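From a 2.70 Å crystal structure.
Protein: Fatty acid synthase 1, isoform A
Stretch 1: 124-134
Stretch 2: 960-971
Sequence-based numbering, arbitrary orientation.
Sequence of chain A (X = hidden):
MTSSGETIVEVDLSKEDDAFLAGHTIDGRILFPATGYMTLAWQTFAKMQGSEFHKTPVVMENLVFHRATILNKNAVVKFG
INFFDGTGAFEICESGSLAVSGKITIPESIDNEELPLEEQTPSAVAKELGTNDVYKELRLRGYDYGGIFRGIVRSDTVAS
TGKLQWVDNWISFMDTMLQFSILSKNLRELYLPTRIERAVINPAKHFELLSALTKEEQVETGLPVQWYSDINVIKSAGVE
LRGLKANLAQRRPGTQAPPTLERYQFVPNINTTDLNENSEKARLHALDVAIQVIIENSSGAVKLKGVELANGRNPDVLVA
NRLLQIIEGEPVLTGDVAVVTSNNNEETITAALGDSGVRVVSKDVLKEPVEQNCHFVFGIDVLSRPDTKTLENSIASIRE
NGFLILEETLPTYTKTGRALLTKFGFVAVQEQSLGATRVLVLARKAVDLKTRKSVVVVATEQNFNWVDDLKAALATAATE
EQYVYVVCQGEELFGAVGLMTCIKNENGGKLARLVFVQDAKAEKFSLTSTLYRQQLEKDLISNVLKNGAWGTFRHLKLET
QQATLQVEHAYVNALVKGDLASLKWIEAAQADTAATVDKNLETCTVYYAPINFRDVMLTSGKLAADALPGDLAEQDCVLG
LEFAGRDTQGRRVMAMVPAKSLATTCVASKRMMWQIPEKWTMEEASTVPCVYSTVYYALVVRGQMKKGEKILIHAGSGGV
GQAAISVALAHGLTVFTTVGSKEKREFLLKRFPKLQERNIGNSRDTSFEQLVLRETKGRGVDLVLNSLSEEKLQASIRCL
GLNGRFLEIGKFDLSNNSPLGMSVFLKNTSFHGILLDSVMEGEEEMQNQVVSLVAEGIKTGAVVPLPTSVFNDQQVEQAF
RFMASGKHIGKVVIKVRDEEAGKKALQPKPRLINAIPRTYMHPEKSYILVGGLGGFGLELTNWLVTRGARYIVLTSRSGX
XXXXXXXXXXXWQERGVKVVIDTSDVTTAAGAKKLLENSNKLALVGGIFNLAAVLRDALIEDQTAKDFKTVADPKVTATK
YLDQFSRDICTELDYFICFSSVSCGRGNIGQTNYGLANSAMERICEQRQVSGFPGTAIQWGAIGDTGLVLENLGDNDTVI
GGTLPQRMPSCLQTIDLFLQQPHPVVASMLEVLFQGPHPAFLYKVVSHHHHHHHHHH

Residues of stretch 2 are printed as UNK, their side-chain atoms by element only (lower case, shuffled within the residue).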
ATOM      1  N   ALA A 124     -27.724  18.296  26.851  1.00 47.85           N
ATOM      2  CA  ALA A 124     -28.204  19.240  27.851  1.00 47.12           C
ATOM      3  C   ALA A 124     -27.327  19.200  29.102  1.00 44.90           C
ATOM      4  O   ALA A 124     -27.765  19.571  30.189  1.00 45.16           O
ATOM      5  CB  ALA A 124     -29.647  18.937  28.203  1.00 46.74           C
ATOM      6  N   VAL A 125     -26.090  18.742  28.942  1.00 39.77           N
ATOM      7  CA  VAL A 125     -25.152  18.637  30.054  1.00 39.53           C
ATOM      8  C   VAL A 125     -24.732  20.025  30.512  1.00 39.10           C
ATOM      9  O   VAL A 125     -24.472  20.245  31.693  1.00 39.75           O
ATOM     10  CB  VAL A 125     -23.928  17.778  29.671  1.00 38.29           C
ATOM     11  CG1 VAL A 125     -22.904  17.753  30.801  1.00 38.25           C
ATOM     12  CG2 VAL A 125     -24.367  16.368  29.332  1.00 39.09           C
ATOM     13  N   ALA A 126     -24.629  20.946  29.561  1.00 38.16           N
ATOM     14  CA  ALA A 126     -24.301  22.333  29.861  1.00 38.00           C
ATOM     15  C   ALA A 126     -25.006  23.232  28.852  1.00 38.06           C
ATOM     16  O   ALA A 126     -25.553  22.746  27.863  1.00 37.99           O
ATOM     17  CB  ALA A 126     -22.799  22.553  29.833  1.00 36.66           C
ATOM     18  N   LYS A 127     -24.992  24.538  29.100  1.00 38.41           N
ATOM     19  CA  LYS A 127     -25.675  25.477  28.218  1.00 38.80           C
ATOM     20  C   LYS A 127     -25.143  25.346  26.796  1.00 37.39           C
ATOM     21  O   LYS A 127     -23.972  25.037  26.592  1.00 36.03           O
ATOM     22  CB  LYS A 127     -25.506  26.917  28.718  1.00 39.43           C
ATOM     23  CG  LYS A 127     -26.313  27.938  27.922  1.00 40.29           C
ATOM     24  CD  LYS A 127     -26.410  29.286  28.626  1.00 41.55           C
ATOM     25  CE  LYS A 127     -27.450  30.172  27.960  1.00 42.94           C
ATOM     26  NZ  LYS A 127     -27.777  31.368  28.778  1.00 44.67           N
ATOM     27  N   GLU A 128     -26.015  25.569  25.817  1.00 46.54           N
ATOM     28  CA  GLU A 128     -25.611  25.524  24.419  1.00 49.02           C
ATOM     29  C   GLU A 128     -24.744  26.730  24.096  1.00 45.32           C
ATOM     30  O   GLU A 128     -24.787  27.747  24.791  1.00 50.72           O
ATOM     31  CB  GLU A 128     -26.832  25.481  23.492  1.00 57.01           C
ATOM     32  CG  GLU A 128     -27.520  26.824  23.261  1.00 62.96           C
ATOM     33  CD  GLU A 128     -28.599  26.746  22.195  1.00 66.67           C
ATOM     34  OE1 GLU A 128     -29.032  27.813  21.704  1.00 68.54           O
ATOM     35  OE2 GLU A 128     -29.005  25.617  21.837  1.00 66.64           O
ATOM     36  N   LEU A 129     -23.953  26.609  23.039  1.00 38.16           N
ATOM     37  CA  LEU A 129     -23.084  27.692  22.615  1.00 36.47           C
ATOM     38  C   LEU A 129     -23.782  28.539  21.561  1.00 38.57           C
ATOM     39  O   LEU A 129     -24.419  28.012  20.648  1.00 40.22           O
ATOM     40  CB  LEU A 129     -21.766  27.146  22.058  1.00 34.83           C
ATOM     41  CG  LEU A 129     -20.977  26.185  22.949  1.00 33.07           C
ATOM     42  CD1 LEU A 129     -19.820  25.562  22.174  1.00 32.68           C
ATOM     43  CD2 LEU A 129     -20.463  26.903  24.175  1.00 33.53           C
ATOM     44  N   GLY A 130     -23.677  29.855  21.705  1.00 36.23           N
ATOM     45  CA  GLY A 130     -24.140  30.770  20.681  1.00 37.15           C
ATOM     46  C   GLY A 130     -23.049  31.025  19.662  1.00 36.18           C
ATOM     47  O   GLY A 130     -21.926  30.549  19.815  1.00 34.86           O
ATOM     48  N   THR A 131     -23.371  31.791  18.627  1.00 37.04           N
ATOM     49  CA  THR A 131     -22.397  32.101  17.592  1.00 36.41           C
ATOM     50  C   THR A 131     -21.149  32.750  18.187  1.00 36.05           C
ATOM     51  O   THR A 131     -20.031  32.423  17.798  1.00 37.75           O
ATOM     52  CB  THR A 131     -22.996  33.031  16.512  1.00 37.88           C
ATOM     53  OG1 THR A 131     -21.972  33.416  15.589  1.00 37.46           O
ATOM     54  CG2 THR A 131     -23.615  34.282  17.135  1.00 42.44           C
ATOM     55  N   ASN A 132     -21.335  33.645  19.150  1.00 37.18           N
ATOM     56  CA  ASN A 132     -20.210  34.347  19.759  1.00 37.28           C
ATOM     57  C   ASN A 132     -19.414  33.433  20.687  1.00 36.16           C
ATOM     58  O   ASN A 132     -18.191  33.539  20.771  1.00 35.58           O
ATOM     59  CB  ASN A 132     -20.700  35.579  20.521  1.00 41.95           C
ATOM     60  CG  ASN A 132     -21.199  36.673  19.597  1.00 45.03           C
ATOM     61  OD1 ASN A 132     -20.640  36.896  18.520  1.00 43.46           O
ATOM     62  ND2 ASN A 132     -22.258  37.362  20.011  1.00 47.20           N
ATOM     63  N   ASP A 133     -20.108  32.539  21.385  1.00 40.71           N
ATOM     64  CA  ASP A 133     -19.443  31.557  22.237  1.00 39.22           C
ATOM     65  C   ASP A 133     -18.535  30.658  21.408  1.00 39.43           C
ATOM     66  O   ASP A 133     -17.383  30.421  21.763  1.00 39.10           O
ATOM     67  CB  ASP A 133     -20.464  30.699  22.989  1.00 39.04           C
ATOM     68  CG  ASP A 133     -21.340  31.511  23.915  1.00 45.25           C
ATOM     69  OD1 ASP A 133     -20.830  32.477  24.523  1.00 48.15           O
ATOM     70  OD2 ASP A 133     -22.537  31.177  24.040  1.00 45.81           O
ATOM     71  N   VAL A 134     -19.075  30.152  20.304  1.00 41.75           N
ATOM     72  CA  VAL A 134     -18.352  29.236  19.435  1.00 37.56           C
ATOM     73  C   VAL A 134     -17.056  29.859  18.936  1.00 38.93           C
ATOM     74  O   VAL A 134     -15.999  29.237  18.996  1.00 42.13           O
ATOM     75  CB  VAL A 134     -19.236  28.795  18.253  1.00 37.25           C
ATOM     76  CG1 VAL A 134     -18.402  28.123  17.165  1.00 36.77           C
ATOM     77  CG2 VAL A 134     -20.338  27.875  18.732  1.00 37.18           C
ATOM     78  N   UNK A 960     -24.306  31.992  35.392  1.00 43.73           N
ATOM     79  CA  UNK A 960     -23.922  31.565  34.050  1.00 41.11           C
ATOM     80  C   UNK A 960     -24.816  32.247  33.022  1.00 42.76           C
ATOM     81  O   UNK A 960     -26.039  32.134  33.080  1.00 44.65           O
ATOM     82  c   UNK A 960     -23.108  29.358  34.943  1.00 37.44           C
ATOM     83  c   UNK A 960     -23.576  29.598  32.504  1.00 37.85           C
ATOM     84  c   UNK A 960     -23.989  30.029  33.906  1.00 38.30           C
ATOM     85  N   UNK A 961     -24.192  32.948  32.079  1.00 40.57           N
ATOM     86  CA  UNK A 961     -24.916  33.731  31.083  1.00 48.37           C
ATOM     87  C   UNK A 961     -24.591  33.253  29.673  1.00 44.43           C
ATOM     88  O   UNK A 961     -25.462  33.218  28.805  1.00 43.19           O
ATOM     89  c   UNK A 961     -25.158  38.365  29.031  1.00 82.36           C
ATOM     90  c   UNK A 961     -25.213  36.115  30.153  1.00 69.80           C
ATOM     91  n   UNK A 961     -24.512  39.705  28.982  1.00 85.26           N
ATOM     92  c   UNK A 961     -24.573  35.219  31.216  1.00 59.67           C
ATOM     93  c   UNK A 961     -24.689  37.543  30.224  1.00 76.55           C
ATOM     94  N   UNK A 962     -23.330  32.895  29.448  1.00 48.39           N
ATOM     95  CA  UNK A 962     -22.878  32.477  28.125  1.00 45.52           C
ATOM     96  C   UNK A 962     -22.569  30.985  28.070  1.00 40.56           C
ATOM     97  O   UNK A 962     -22.192  30.377  29.075  1.00 36.77           O
ATOM     98  c   UNK A 962     -21.790  34.753  27.929  1.00 50.71           C
ATOM     99  o   UNK A 962     -20.477  32.784  28.418  1.00 48.48           O
ATOM    100  c   UNK A 962     -21.617  33.259  27.688  1.00 48.95           C
ATOM    101  N   UNK A 963     -22.741  30.402  26.886  1.00 37.70           N
ATOM    102  CA  UNK A 963     -22.402  29.011  26.649  1.00 37.19           C
ATOM    103  C   UNK A 963     -20.930  28.748  26.906  1.00 35.69           C
ATOM    104  O   UNK A 963     -20.551  27.689  27.405  1.00 35.17           O
ATOM    105  N   UNK A 964     -20.090  29.711  26.546  1.00 35.15           N
ATOM    106  CA  UNK A 964     -18.660  29.595  26.788  1.00 34.33           C
ATOM    107  C   UNK A 964     -18.362  29.374  28.274  1.00 35.40           C
ATOM    108  O   UNK A 964     -17.501  28.566  28.629  1.00 35.39           O
ATOM    109  c   UNK A 964     -13.682  30.522  26.771  1.00 30.74           C
ATOM    110  c   UNK A 964     -16.432  30.738  26.458  1.00 32.60           C
ATOM    111  c   UNK A 964     -15.779  31.411  27.481  1.00 32.04           C
ATOM    112  c   UNK A 964     -17.926  30.840  26.294  1.00 33.67           C
ATOM    113  c   UNK A 964     -14.411  31.309  27.638  1.00 33.22           C
ATOM    114  o   UNK A 964     -12.321  30.416  26.917  1.00 32.70           O
ATOM    115  c   UNK A 964     -15.674  29.946  25.604  1.00 32.04           C
ATOM    116  c   UNK A 964     -14.310  29.841  25.753  1.00 31.15           C
ATOM    117  N   UNK A 965     -19.060  30.109  29.136  1.00 36.36           N
ATOM    118  CA  UNK A 965     -18.933  29.935  30.580  1.00 35.83           C
ATOM    119  C   UNK A 965     -19.249  28.496  30.958  1.00 36.49           C
ATOM    120  O   UNK A 965     -18.451  27.825  31.609  1.00 37.17           O
ATOM    121  c   UNK A 965     -19.861  30.894  31.328  1.00 37.96           C
ATOM    122  n   UNK A 965     -20.077  34.596  31.748  1.00 42.99           N
ATOM    123  o   UNK A 965     -21.573  32.945  32.018  1.00 38.80           O
ATOM    124  c   UNK A 965     -19.334  32.315  31.442  1.00 39.80           C
ATOM    125  c   UNK A 965     -20.428  33.317  31.759  1.00 40.52           C
ATOM    126  N   UNK A 966     -20.432  28.035  30.563  1.00 34.81           N
ATOM    127  CA  UNK A 966     -20.844  26.672  30.834  1.00 35.37           C
ATOM    128  C   UNK A 966     -19.850  25.662  30.287  1.00 34.62           C
ATOM    129  O   UNK A 966     -19.626  24.610  30.889  1.00 34.57           O
ATOM    130  N   UNK A 967     -19.255  25.986  29.143  1.00 35.54           N
ATOM    131  CA  UNK A 967     -18.261  25.121  28.518  1.00 33.97           C
ATOM    132  C   UNK A 967     -17.040  24.950  29.415  1.00 35.44           C
ATOM    133  O   UNK A 967     -16.609  23.829  29.686  1.00 36.79           O
ATOM    134  c   UNK A 967     -17.037  23.499  26.201  1.00 32.73           C
ATOM    135  c   UNK A 967     -16.700  24.967  26.425  1.00 33.72           C
ATOM    136  c   UNK A 967     -17.837  25.689  27.159  1.00 33.84           C
ATOM    137  c   UNK A 967     -16.395  25.656  25.102  1.00 32.03           C
ATOM    138  N   UNK A 968     -16.487  26.066  29.873  1.00 32.93           N
ATOM    139  CA  UNK A 968     -15.289  26.040  30.702  1.00 32.39           C
ATOM    140  C   UNK A 968     -15.550  25.309  32.017  1.00 32.20           C
ATOM    141  O   UNK A 968     -14.696  24.568  32.507  1.00 31.24           O
ATOM    142  s   UNK A 968     -12.959  27.264  28.870  1.00 41.21           S
ATOM    143  c   UNK A 968     -14.800  27.463  30.973  1.00 35.94           C
ATOM    144  c   UNK A 968     -11.763  27.017  30.182  1.00 38.53           C
ATOM    145  c   UNK A 968     -14.255  28.177  29.740  1.00 38.30           C
ATOM    146  N   UNK A 969     -16.729  25.524  32.586  1.00 34.51           N
ATOM    147  CA  UNK A 969     -17.089  24.878  33.840  1.00 35.91           C
ATOM    148  C   UNK A 969     -17.175  23.374  33.604  1.00 35.89           C
ATOM    149  O   UNK A 969     -16.686  22.584  34.411  1.00 34.87           O
ATOM    150  c   UNK A 969     -18.868  24.665  35.636  1.00 36.00           C
ATOM    151  c   UNK A 969     -18.228  26.933  34.758  1.00 37.23           C
ATOM    152  c   UNK A 969     -19.520  27.668  35.051  1.00 37.10           C
ATOM    153  c   UNK A 969     -18.410  25.453  34.407  1.00 37.43           C
ATOM    154  N   UNK A 970     -17.797  22.985  32.495  1.00 34.44           N
ATOM    155  CA  UNK A 970     -17.914  21.575  32.146  1.00 34.02           C
ATOM    156  C   UNK A 970     -16.529  20.951  31.998  1.00 33.35           C
ATOM    157  O   UNK A 970     -16.272  19.856  32.496  1.00 32.94           O
ATOM    158  n   UNK A 970     -17.849  18.364  27.886  1.00 40.93           N
ATOM    159  c   UNK A 970     -18.269  19.530  27.412  1.00 41.10           C
ATOM    160  c   UNK A 970     -18.973  19.936  30.509  1.00 38.85           C
ATOM    161  n   UNK A 970     -19.204  20.219  28.059  1.00 42.46           N
ATOM    162  n   UNK A 970     -17.736  20.016  26.300  1.00 40.46           N
ATOM    163  c   UNK A 970     -18.715  21.395  30.854  1.00 34.11           C
ATOM    164  c   UNK A 970     -19.858  19.770  29.285  1.00 41.89           C
ATOM    165  N   UNK A 971     -15.635  21.660  31.315  1.00 33.63           N
ATOM    166  CA  UNK A 971     -14.282  21.171  31.099  1.00 37.27           C
ATOM    167  C   UNK A 971     -13.515  21.038  32.415  1.00 36.61           C
ATOM    168  O   UNK A 971     -12.781  20.068  32.614  1.00 36.56           O
ATOM    169  c   UNK A 971     -14.031  22.040  28.706  1.00 52.96           C
ATOM    170  c   UNK A 971     -13.282  23.606  25.410  1.00 83.85           C
ATOM    171  n   UNK A 971     -13.582  23.299  24.155  1.00 88.65           N
ATOM    172  c   UNK A 971     -13.243  22.971  27.798  1.00 61.87           C
ATOM    173  n   UNK A 971     -12.734  24.783  25.683  1.00 88.17           N
ATOM    174  c   UNK A 971     -13.532  22.101  30.143  1.00 45.29           C
ATOM    175  n   UNK A 971     -13.533  22.736  26.385  1.00 72.53           N
TER
HETATM  176  O   HOH W   1     -21.488  24.998  27.323  1.00 27.79           O

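Position 960 carries three carbons, the first bearing the other two; its CA-to-CB bond points toward stretch 1, but its nearest side-chain carbon stays 4.8 Å from Lys127 CD. The fork makes it Val960.

At 961, four carbons in a row end in a nitrogen, and the CA-to-CB bond points away from stretch 1. This build is Lys961. Its backbone does the work, as Lys127 brings NZ to within 3.0 Å of Lys961 O and donates a hydrogen bond.

Position 962 has one carbon carrying an oxygen and a carbon. Its CB lies 3.4 Å from Asp133 OD1. Shape and elements suit Thr962, whose OG1 accepts from the backbone N of 965 at 3.1 Å and caps the helix that follows.

Position 963 has no side-chain atoms, hence Gly963. An ideal CB here would sit 2.2 Å from Glu128 O and 2.8 Å from both Leu129 CA and Asp133 OD2, so the bare backbone is what lets the stretches close to 4.3 Å between Leu129 CA and Gly963 CA.

At 964, one carbon leads to a six-carbon ring bearing an oxygen, and its CB is 3.8 Å from Asp133 OD1: Tyr964. The hydroxyl is bonded elsewhere in the structure.

Position 965 shows three carbons, the last with one oxygen and one nitrogen, and touches nothing on stretch 1. The amide is that of Gln965; OE1 accepts from Lys961 N at 2.6 Å and Thr962 N at 3.1 Å.

Position 966 is bare again, with its O 3.9 Å from Ala126 CB: Gly966. Here a CB would have room, so the absence is not forced by this contact.

Position 967 has four carbons forked at the second, and its CB lies 4.2 Å from Leu129 CD2: Leu967.

Position 968 runs two carbons, a sulfur and a carbon, Met968, and 969 has four carbons forked at the first, one arm two long, Ile969. Neither reaches stretch 1.

Positions 970 and 971 each have three carbons, a nitrogen, then a carbon with two nitrogens. At 970 the third side-chain carbon lies 4.0 Å from Val125 CG1; 971 makes no contact. They are Arg970 and Arg971.

The rule is a shared helix start. Asp133 OD2 accepts from Gly130 N at 2.9 Å and, weakly, from Gly963 N at 3.0 Å, tying one helix's N-cap to the other's first turn. A water donates to Lys127 O at 2.6 Å and Gly963 O at 2.9 Å.

Stretch 2 960-971: VKTGYQGLMIRR
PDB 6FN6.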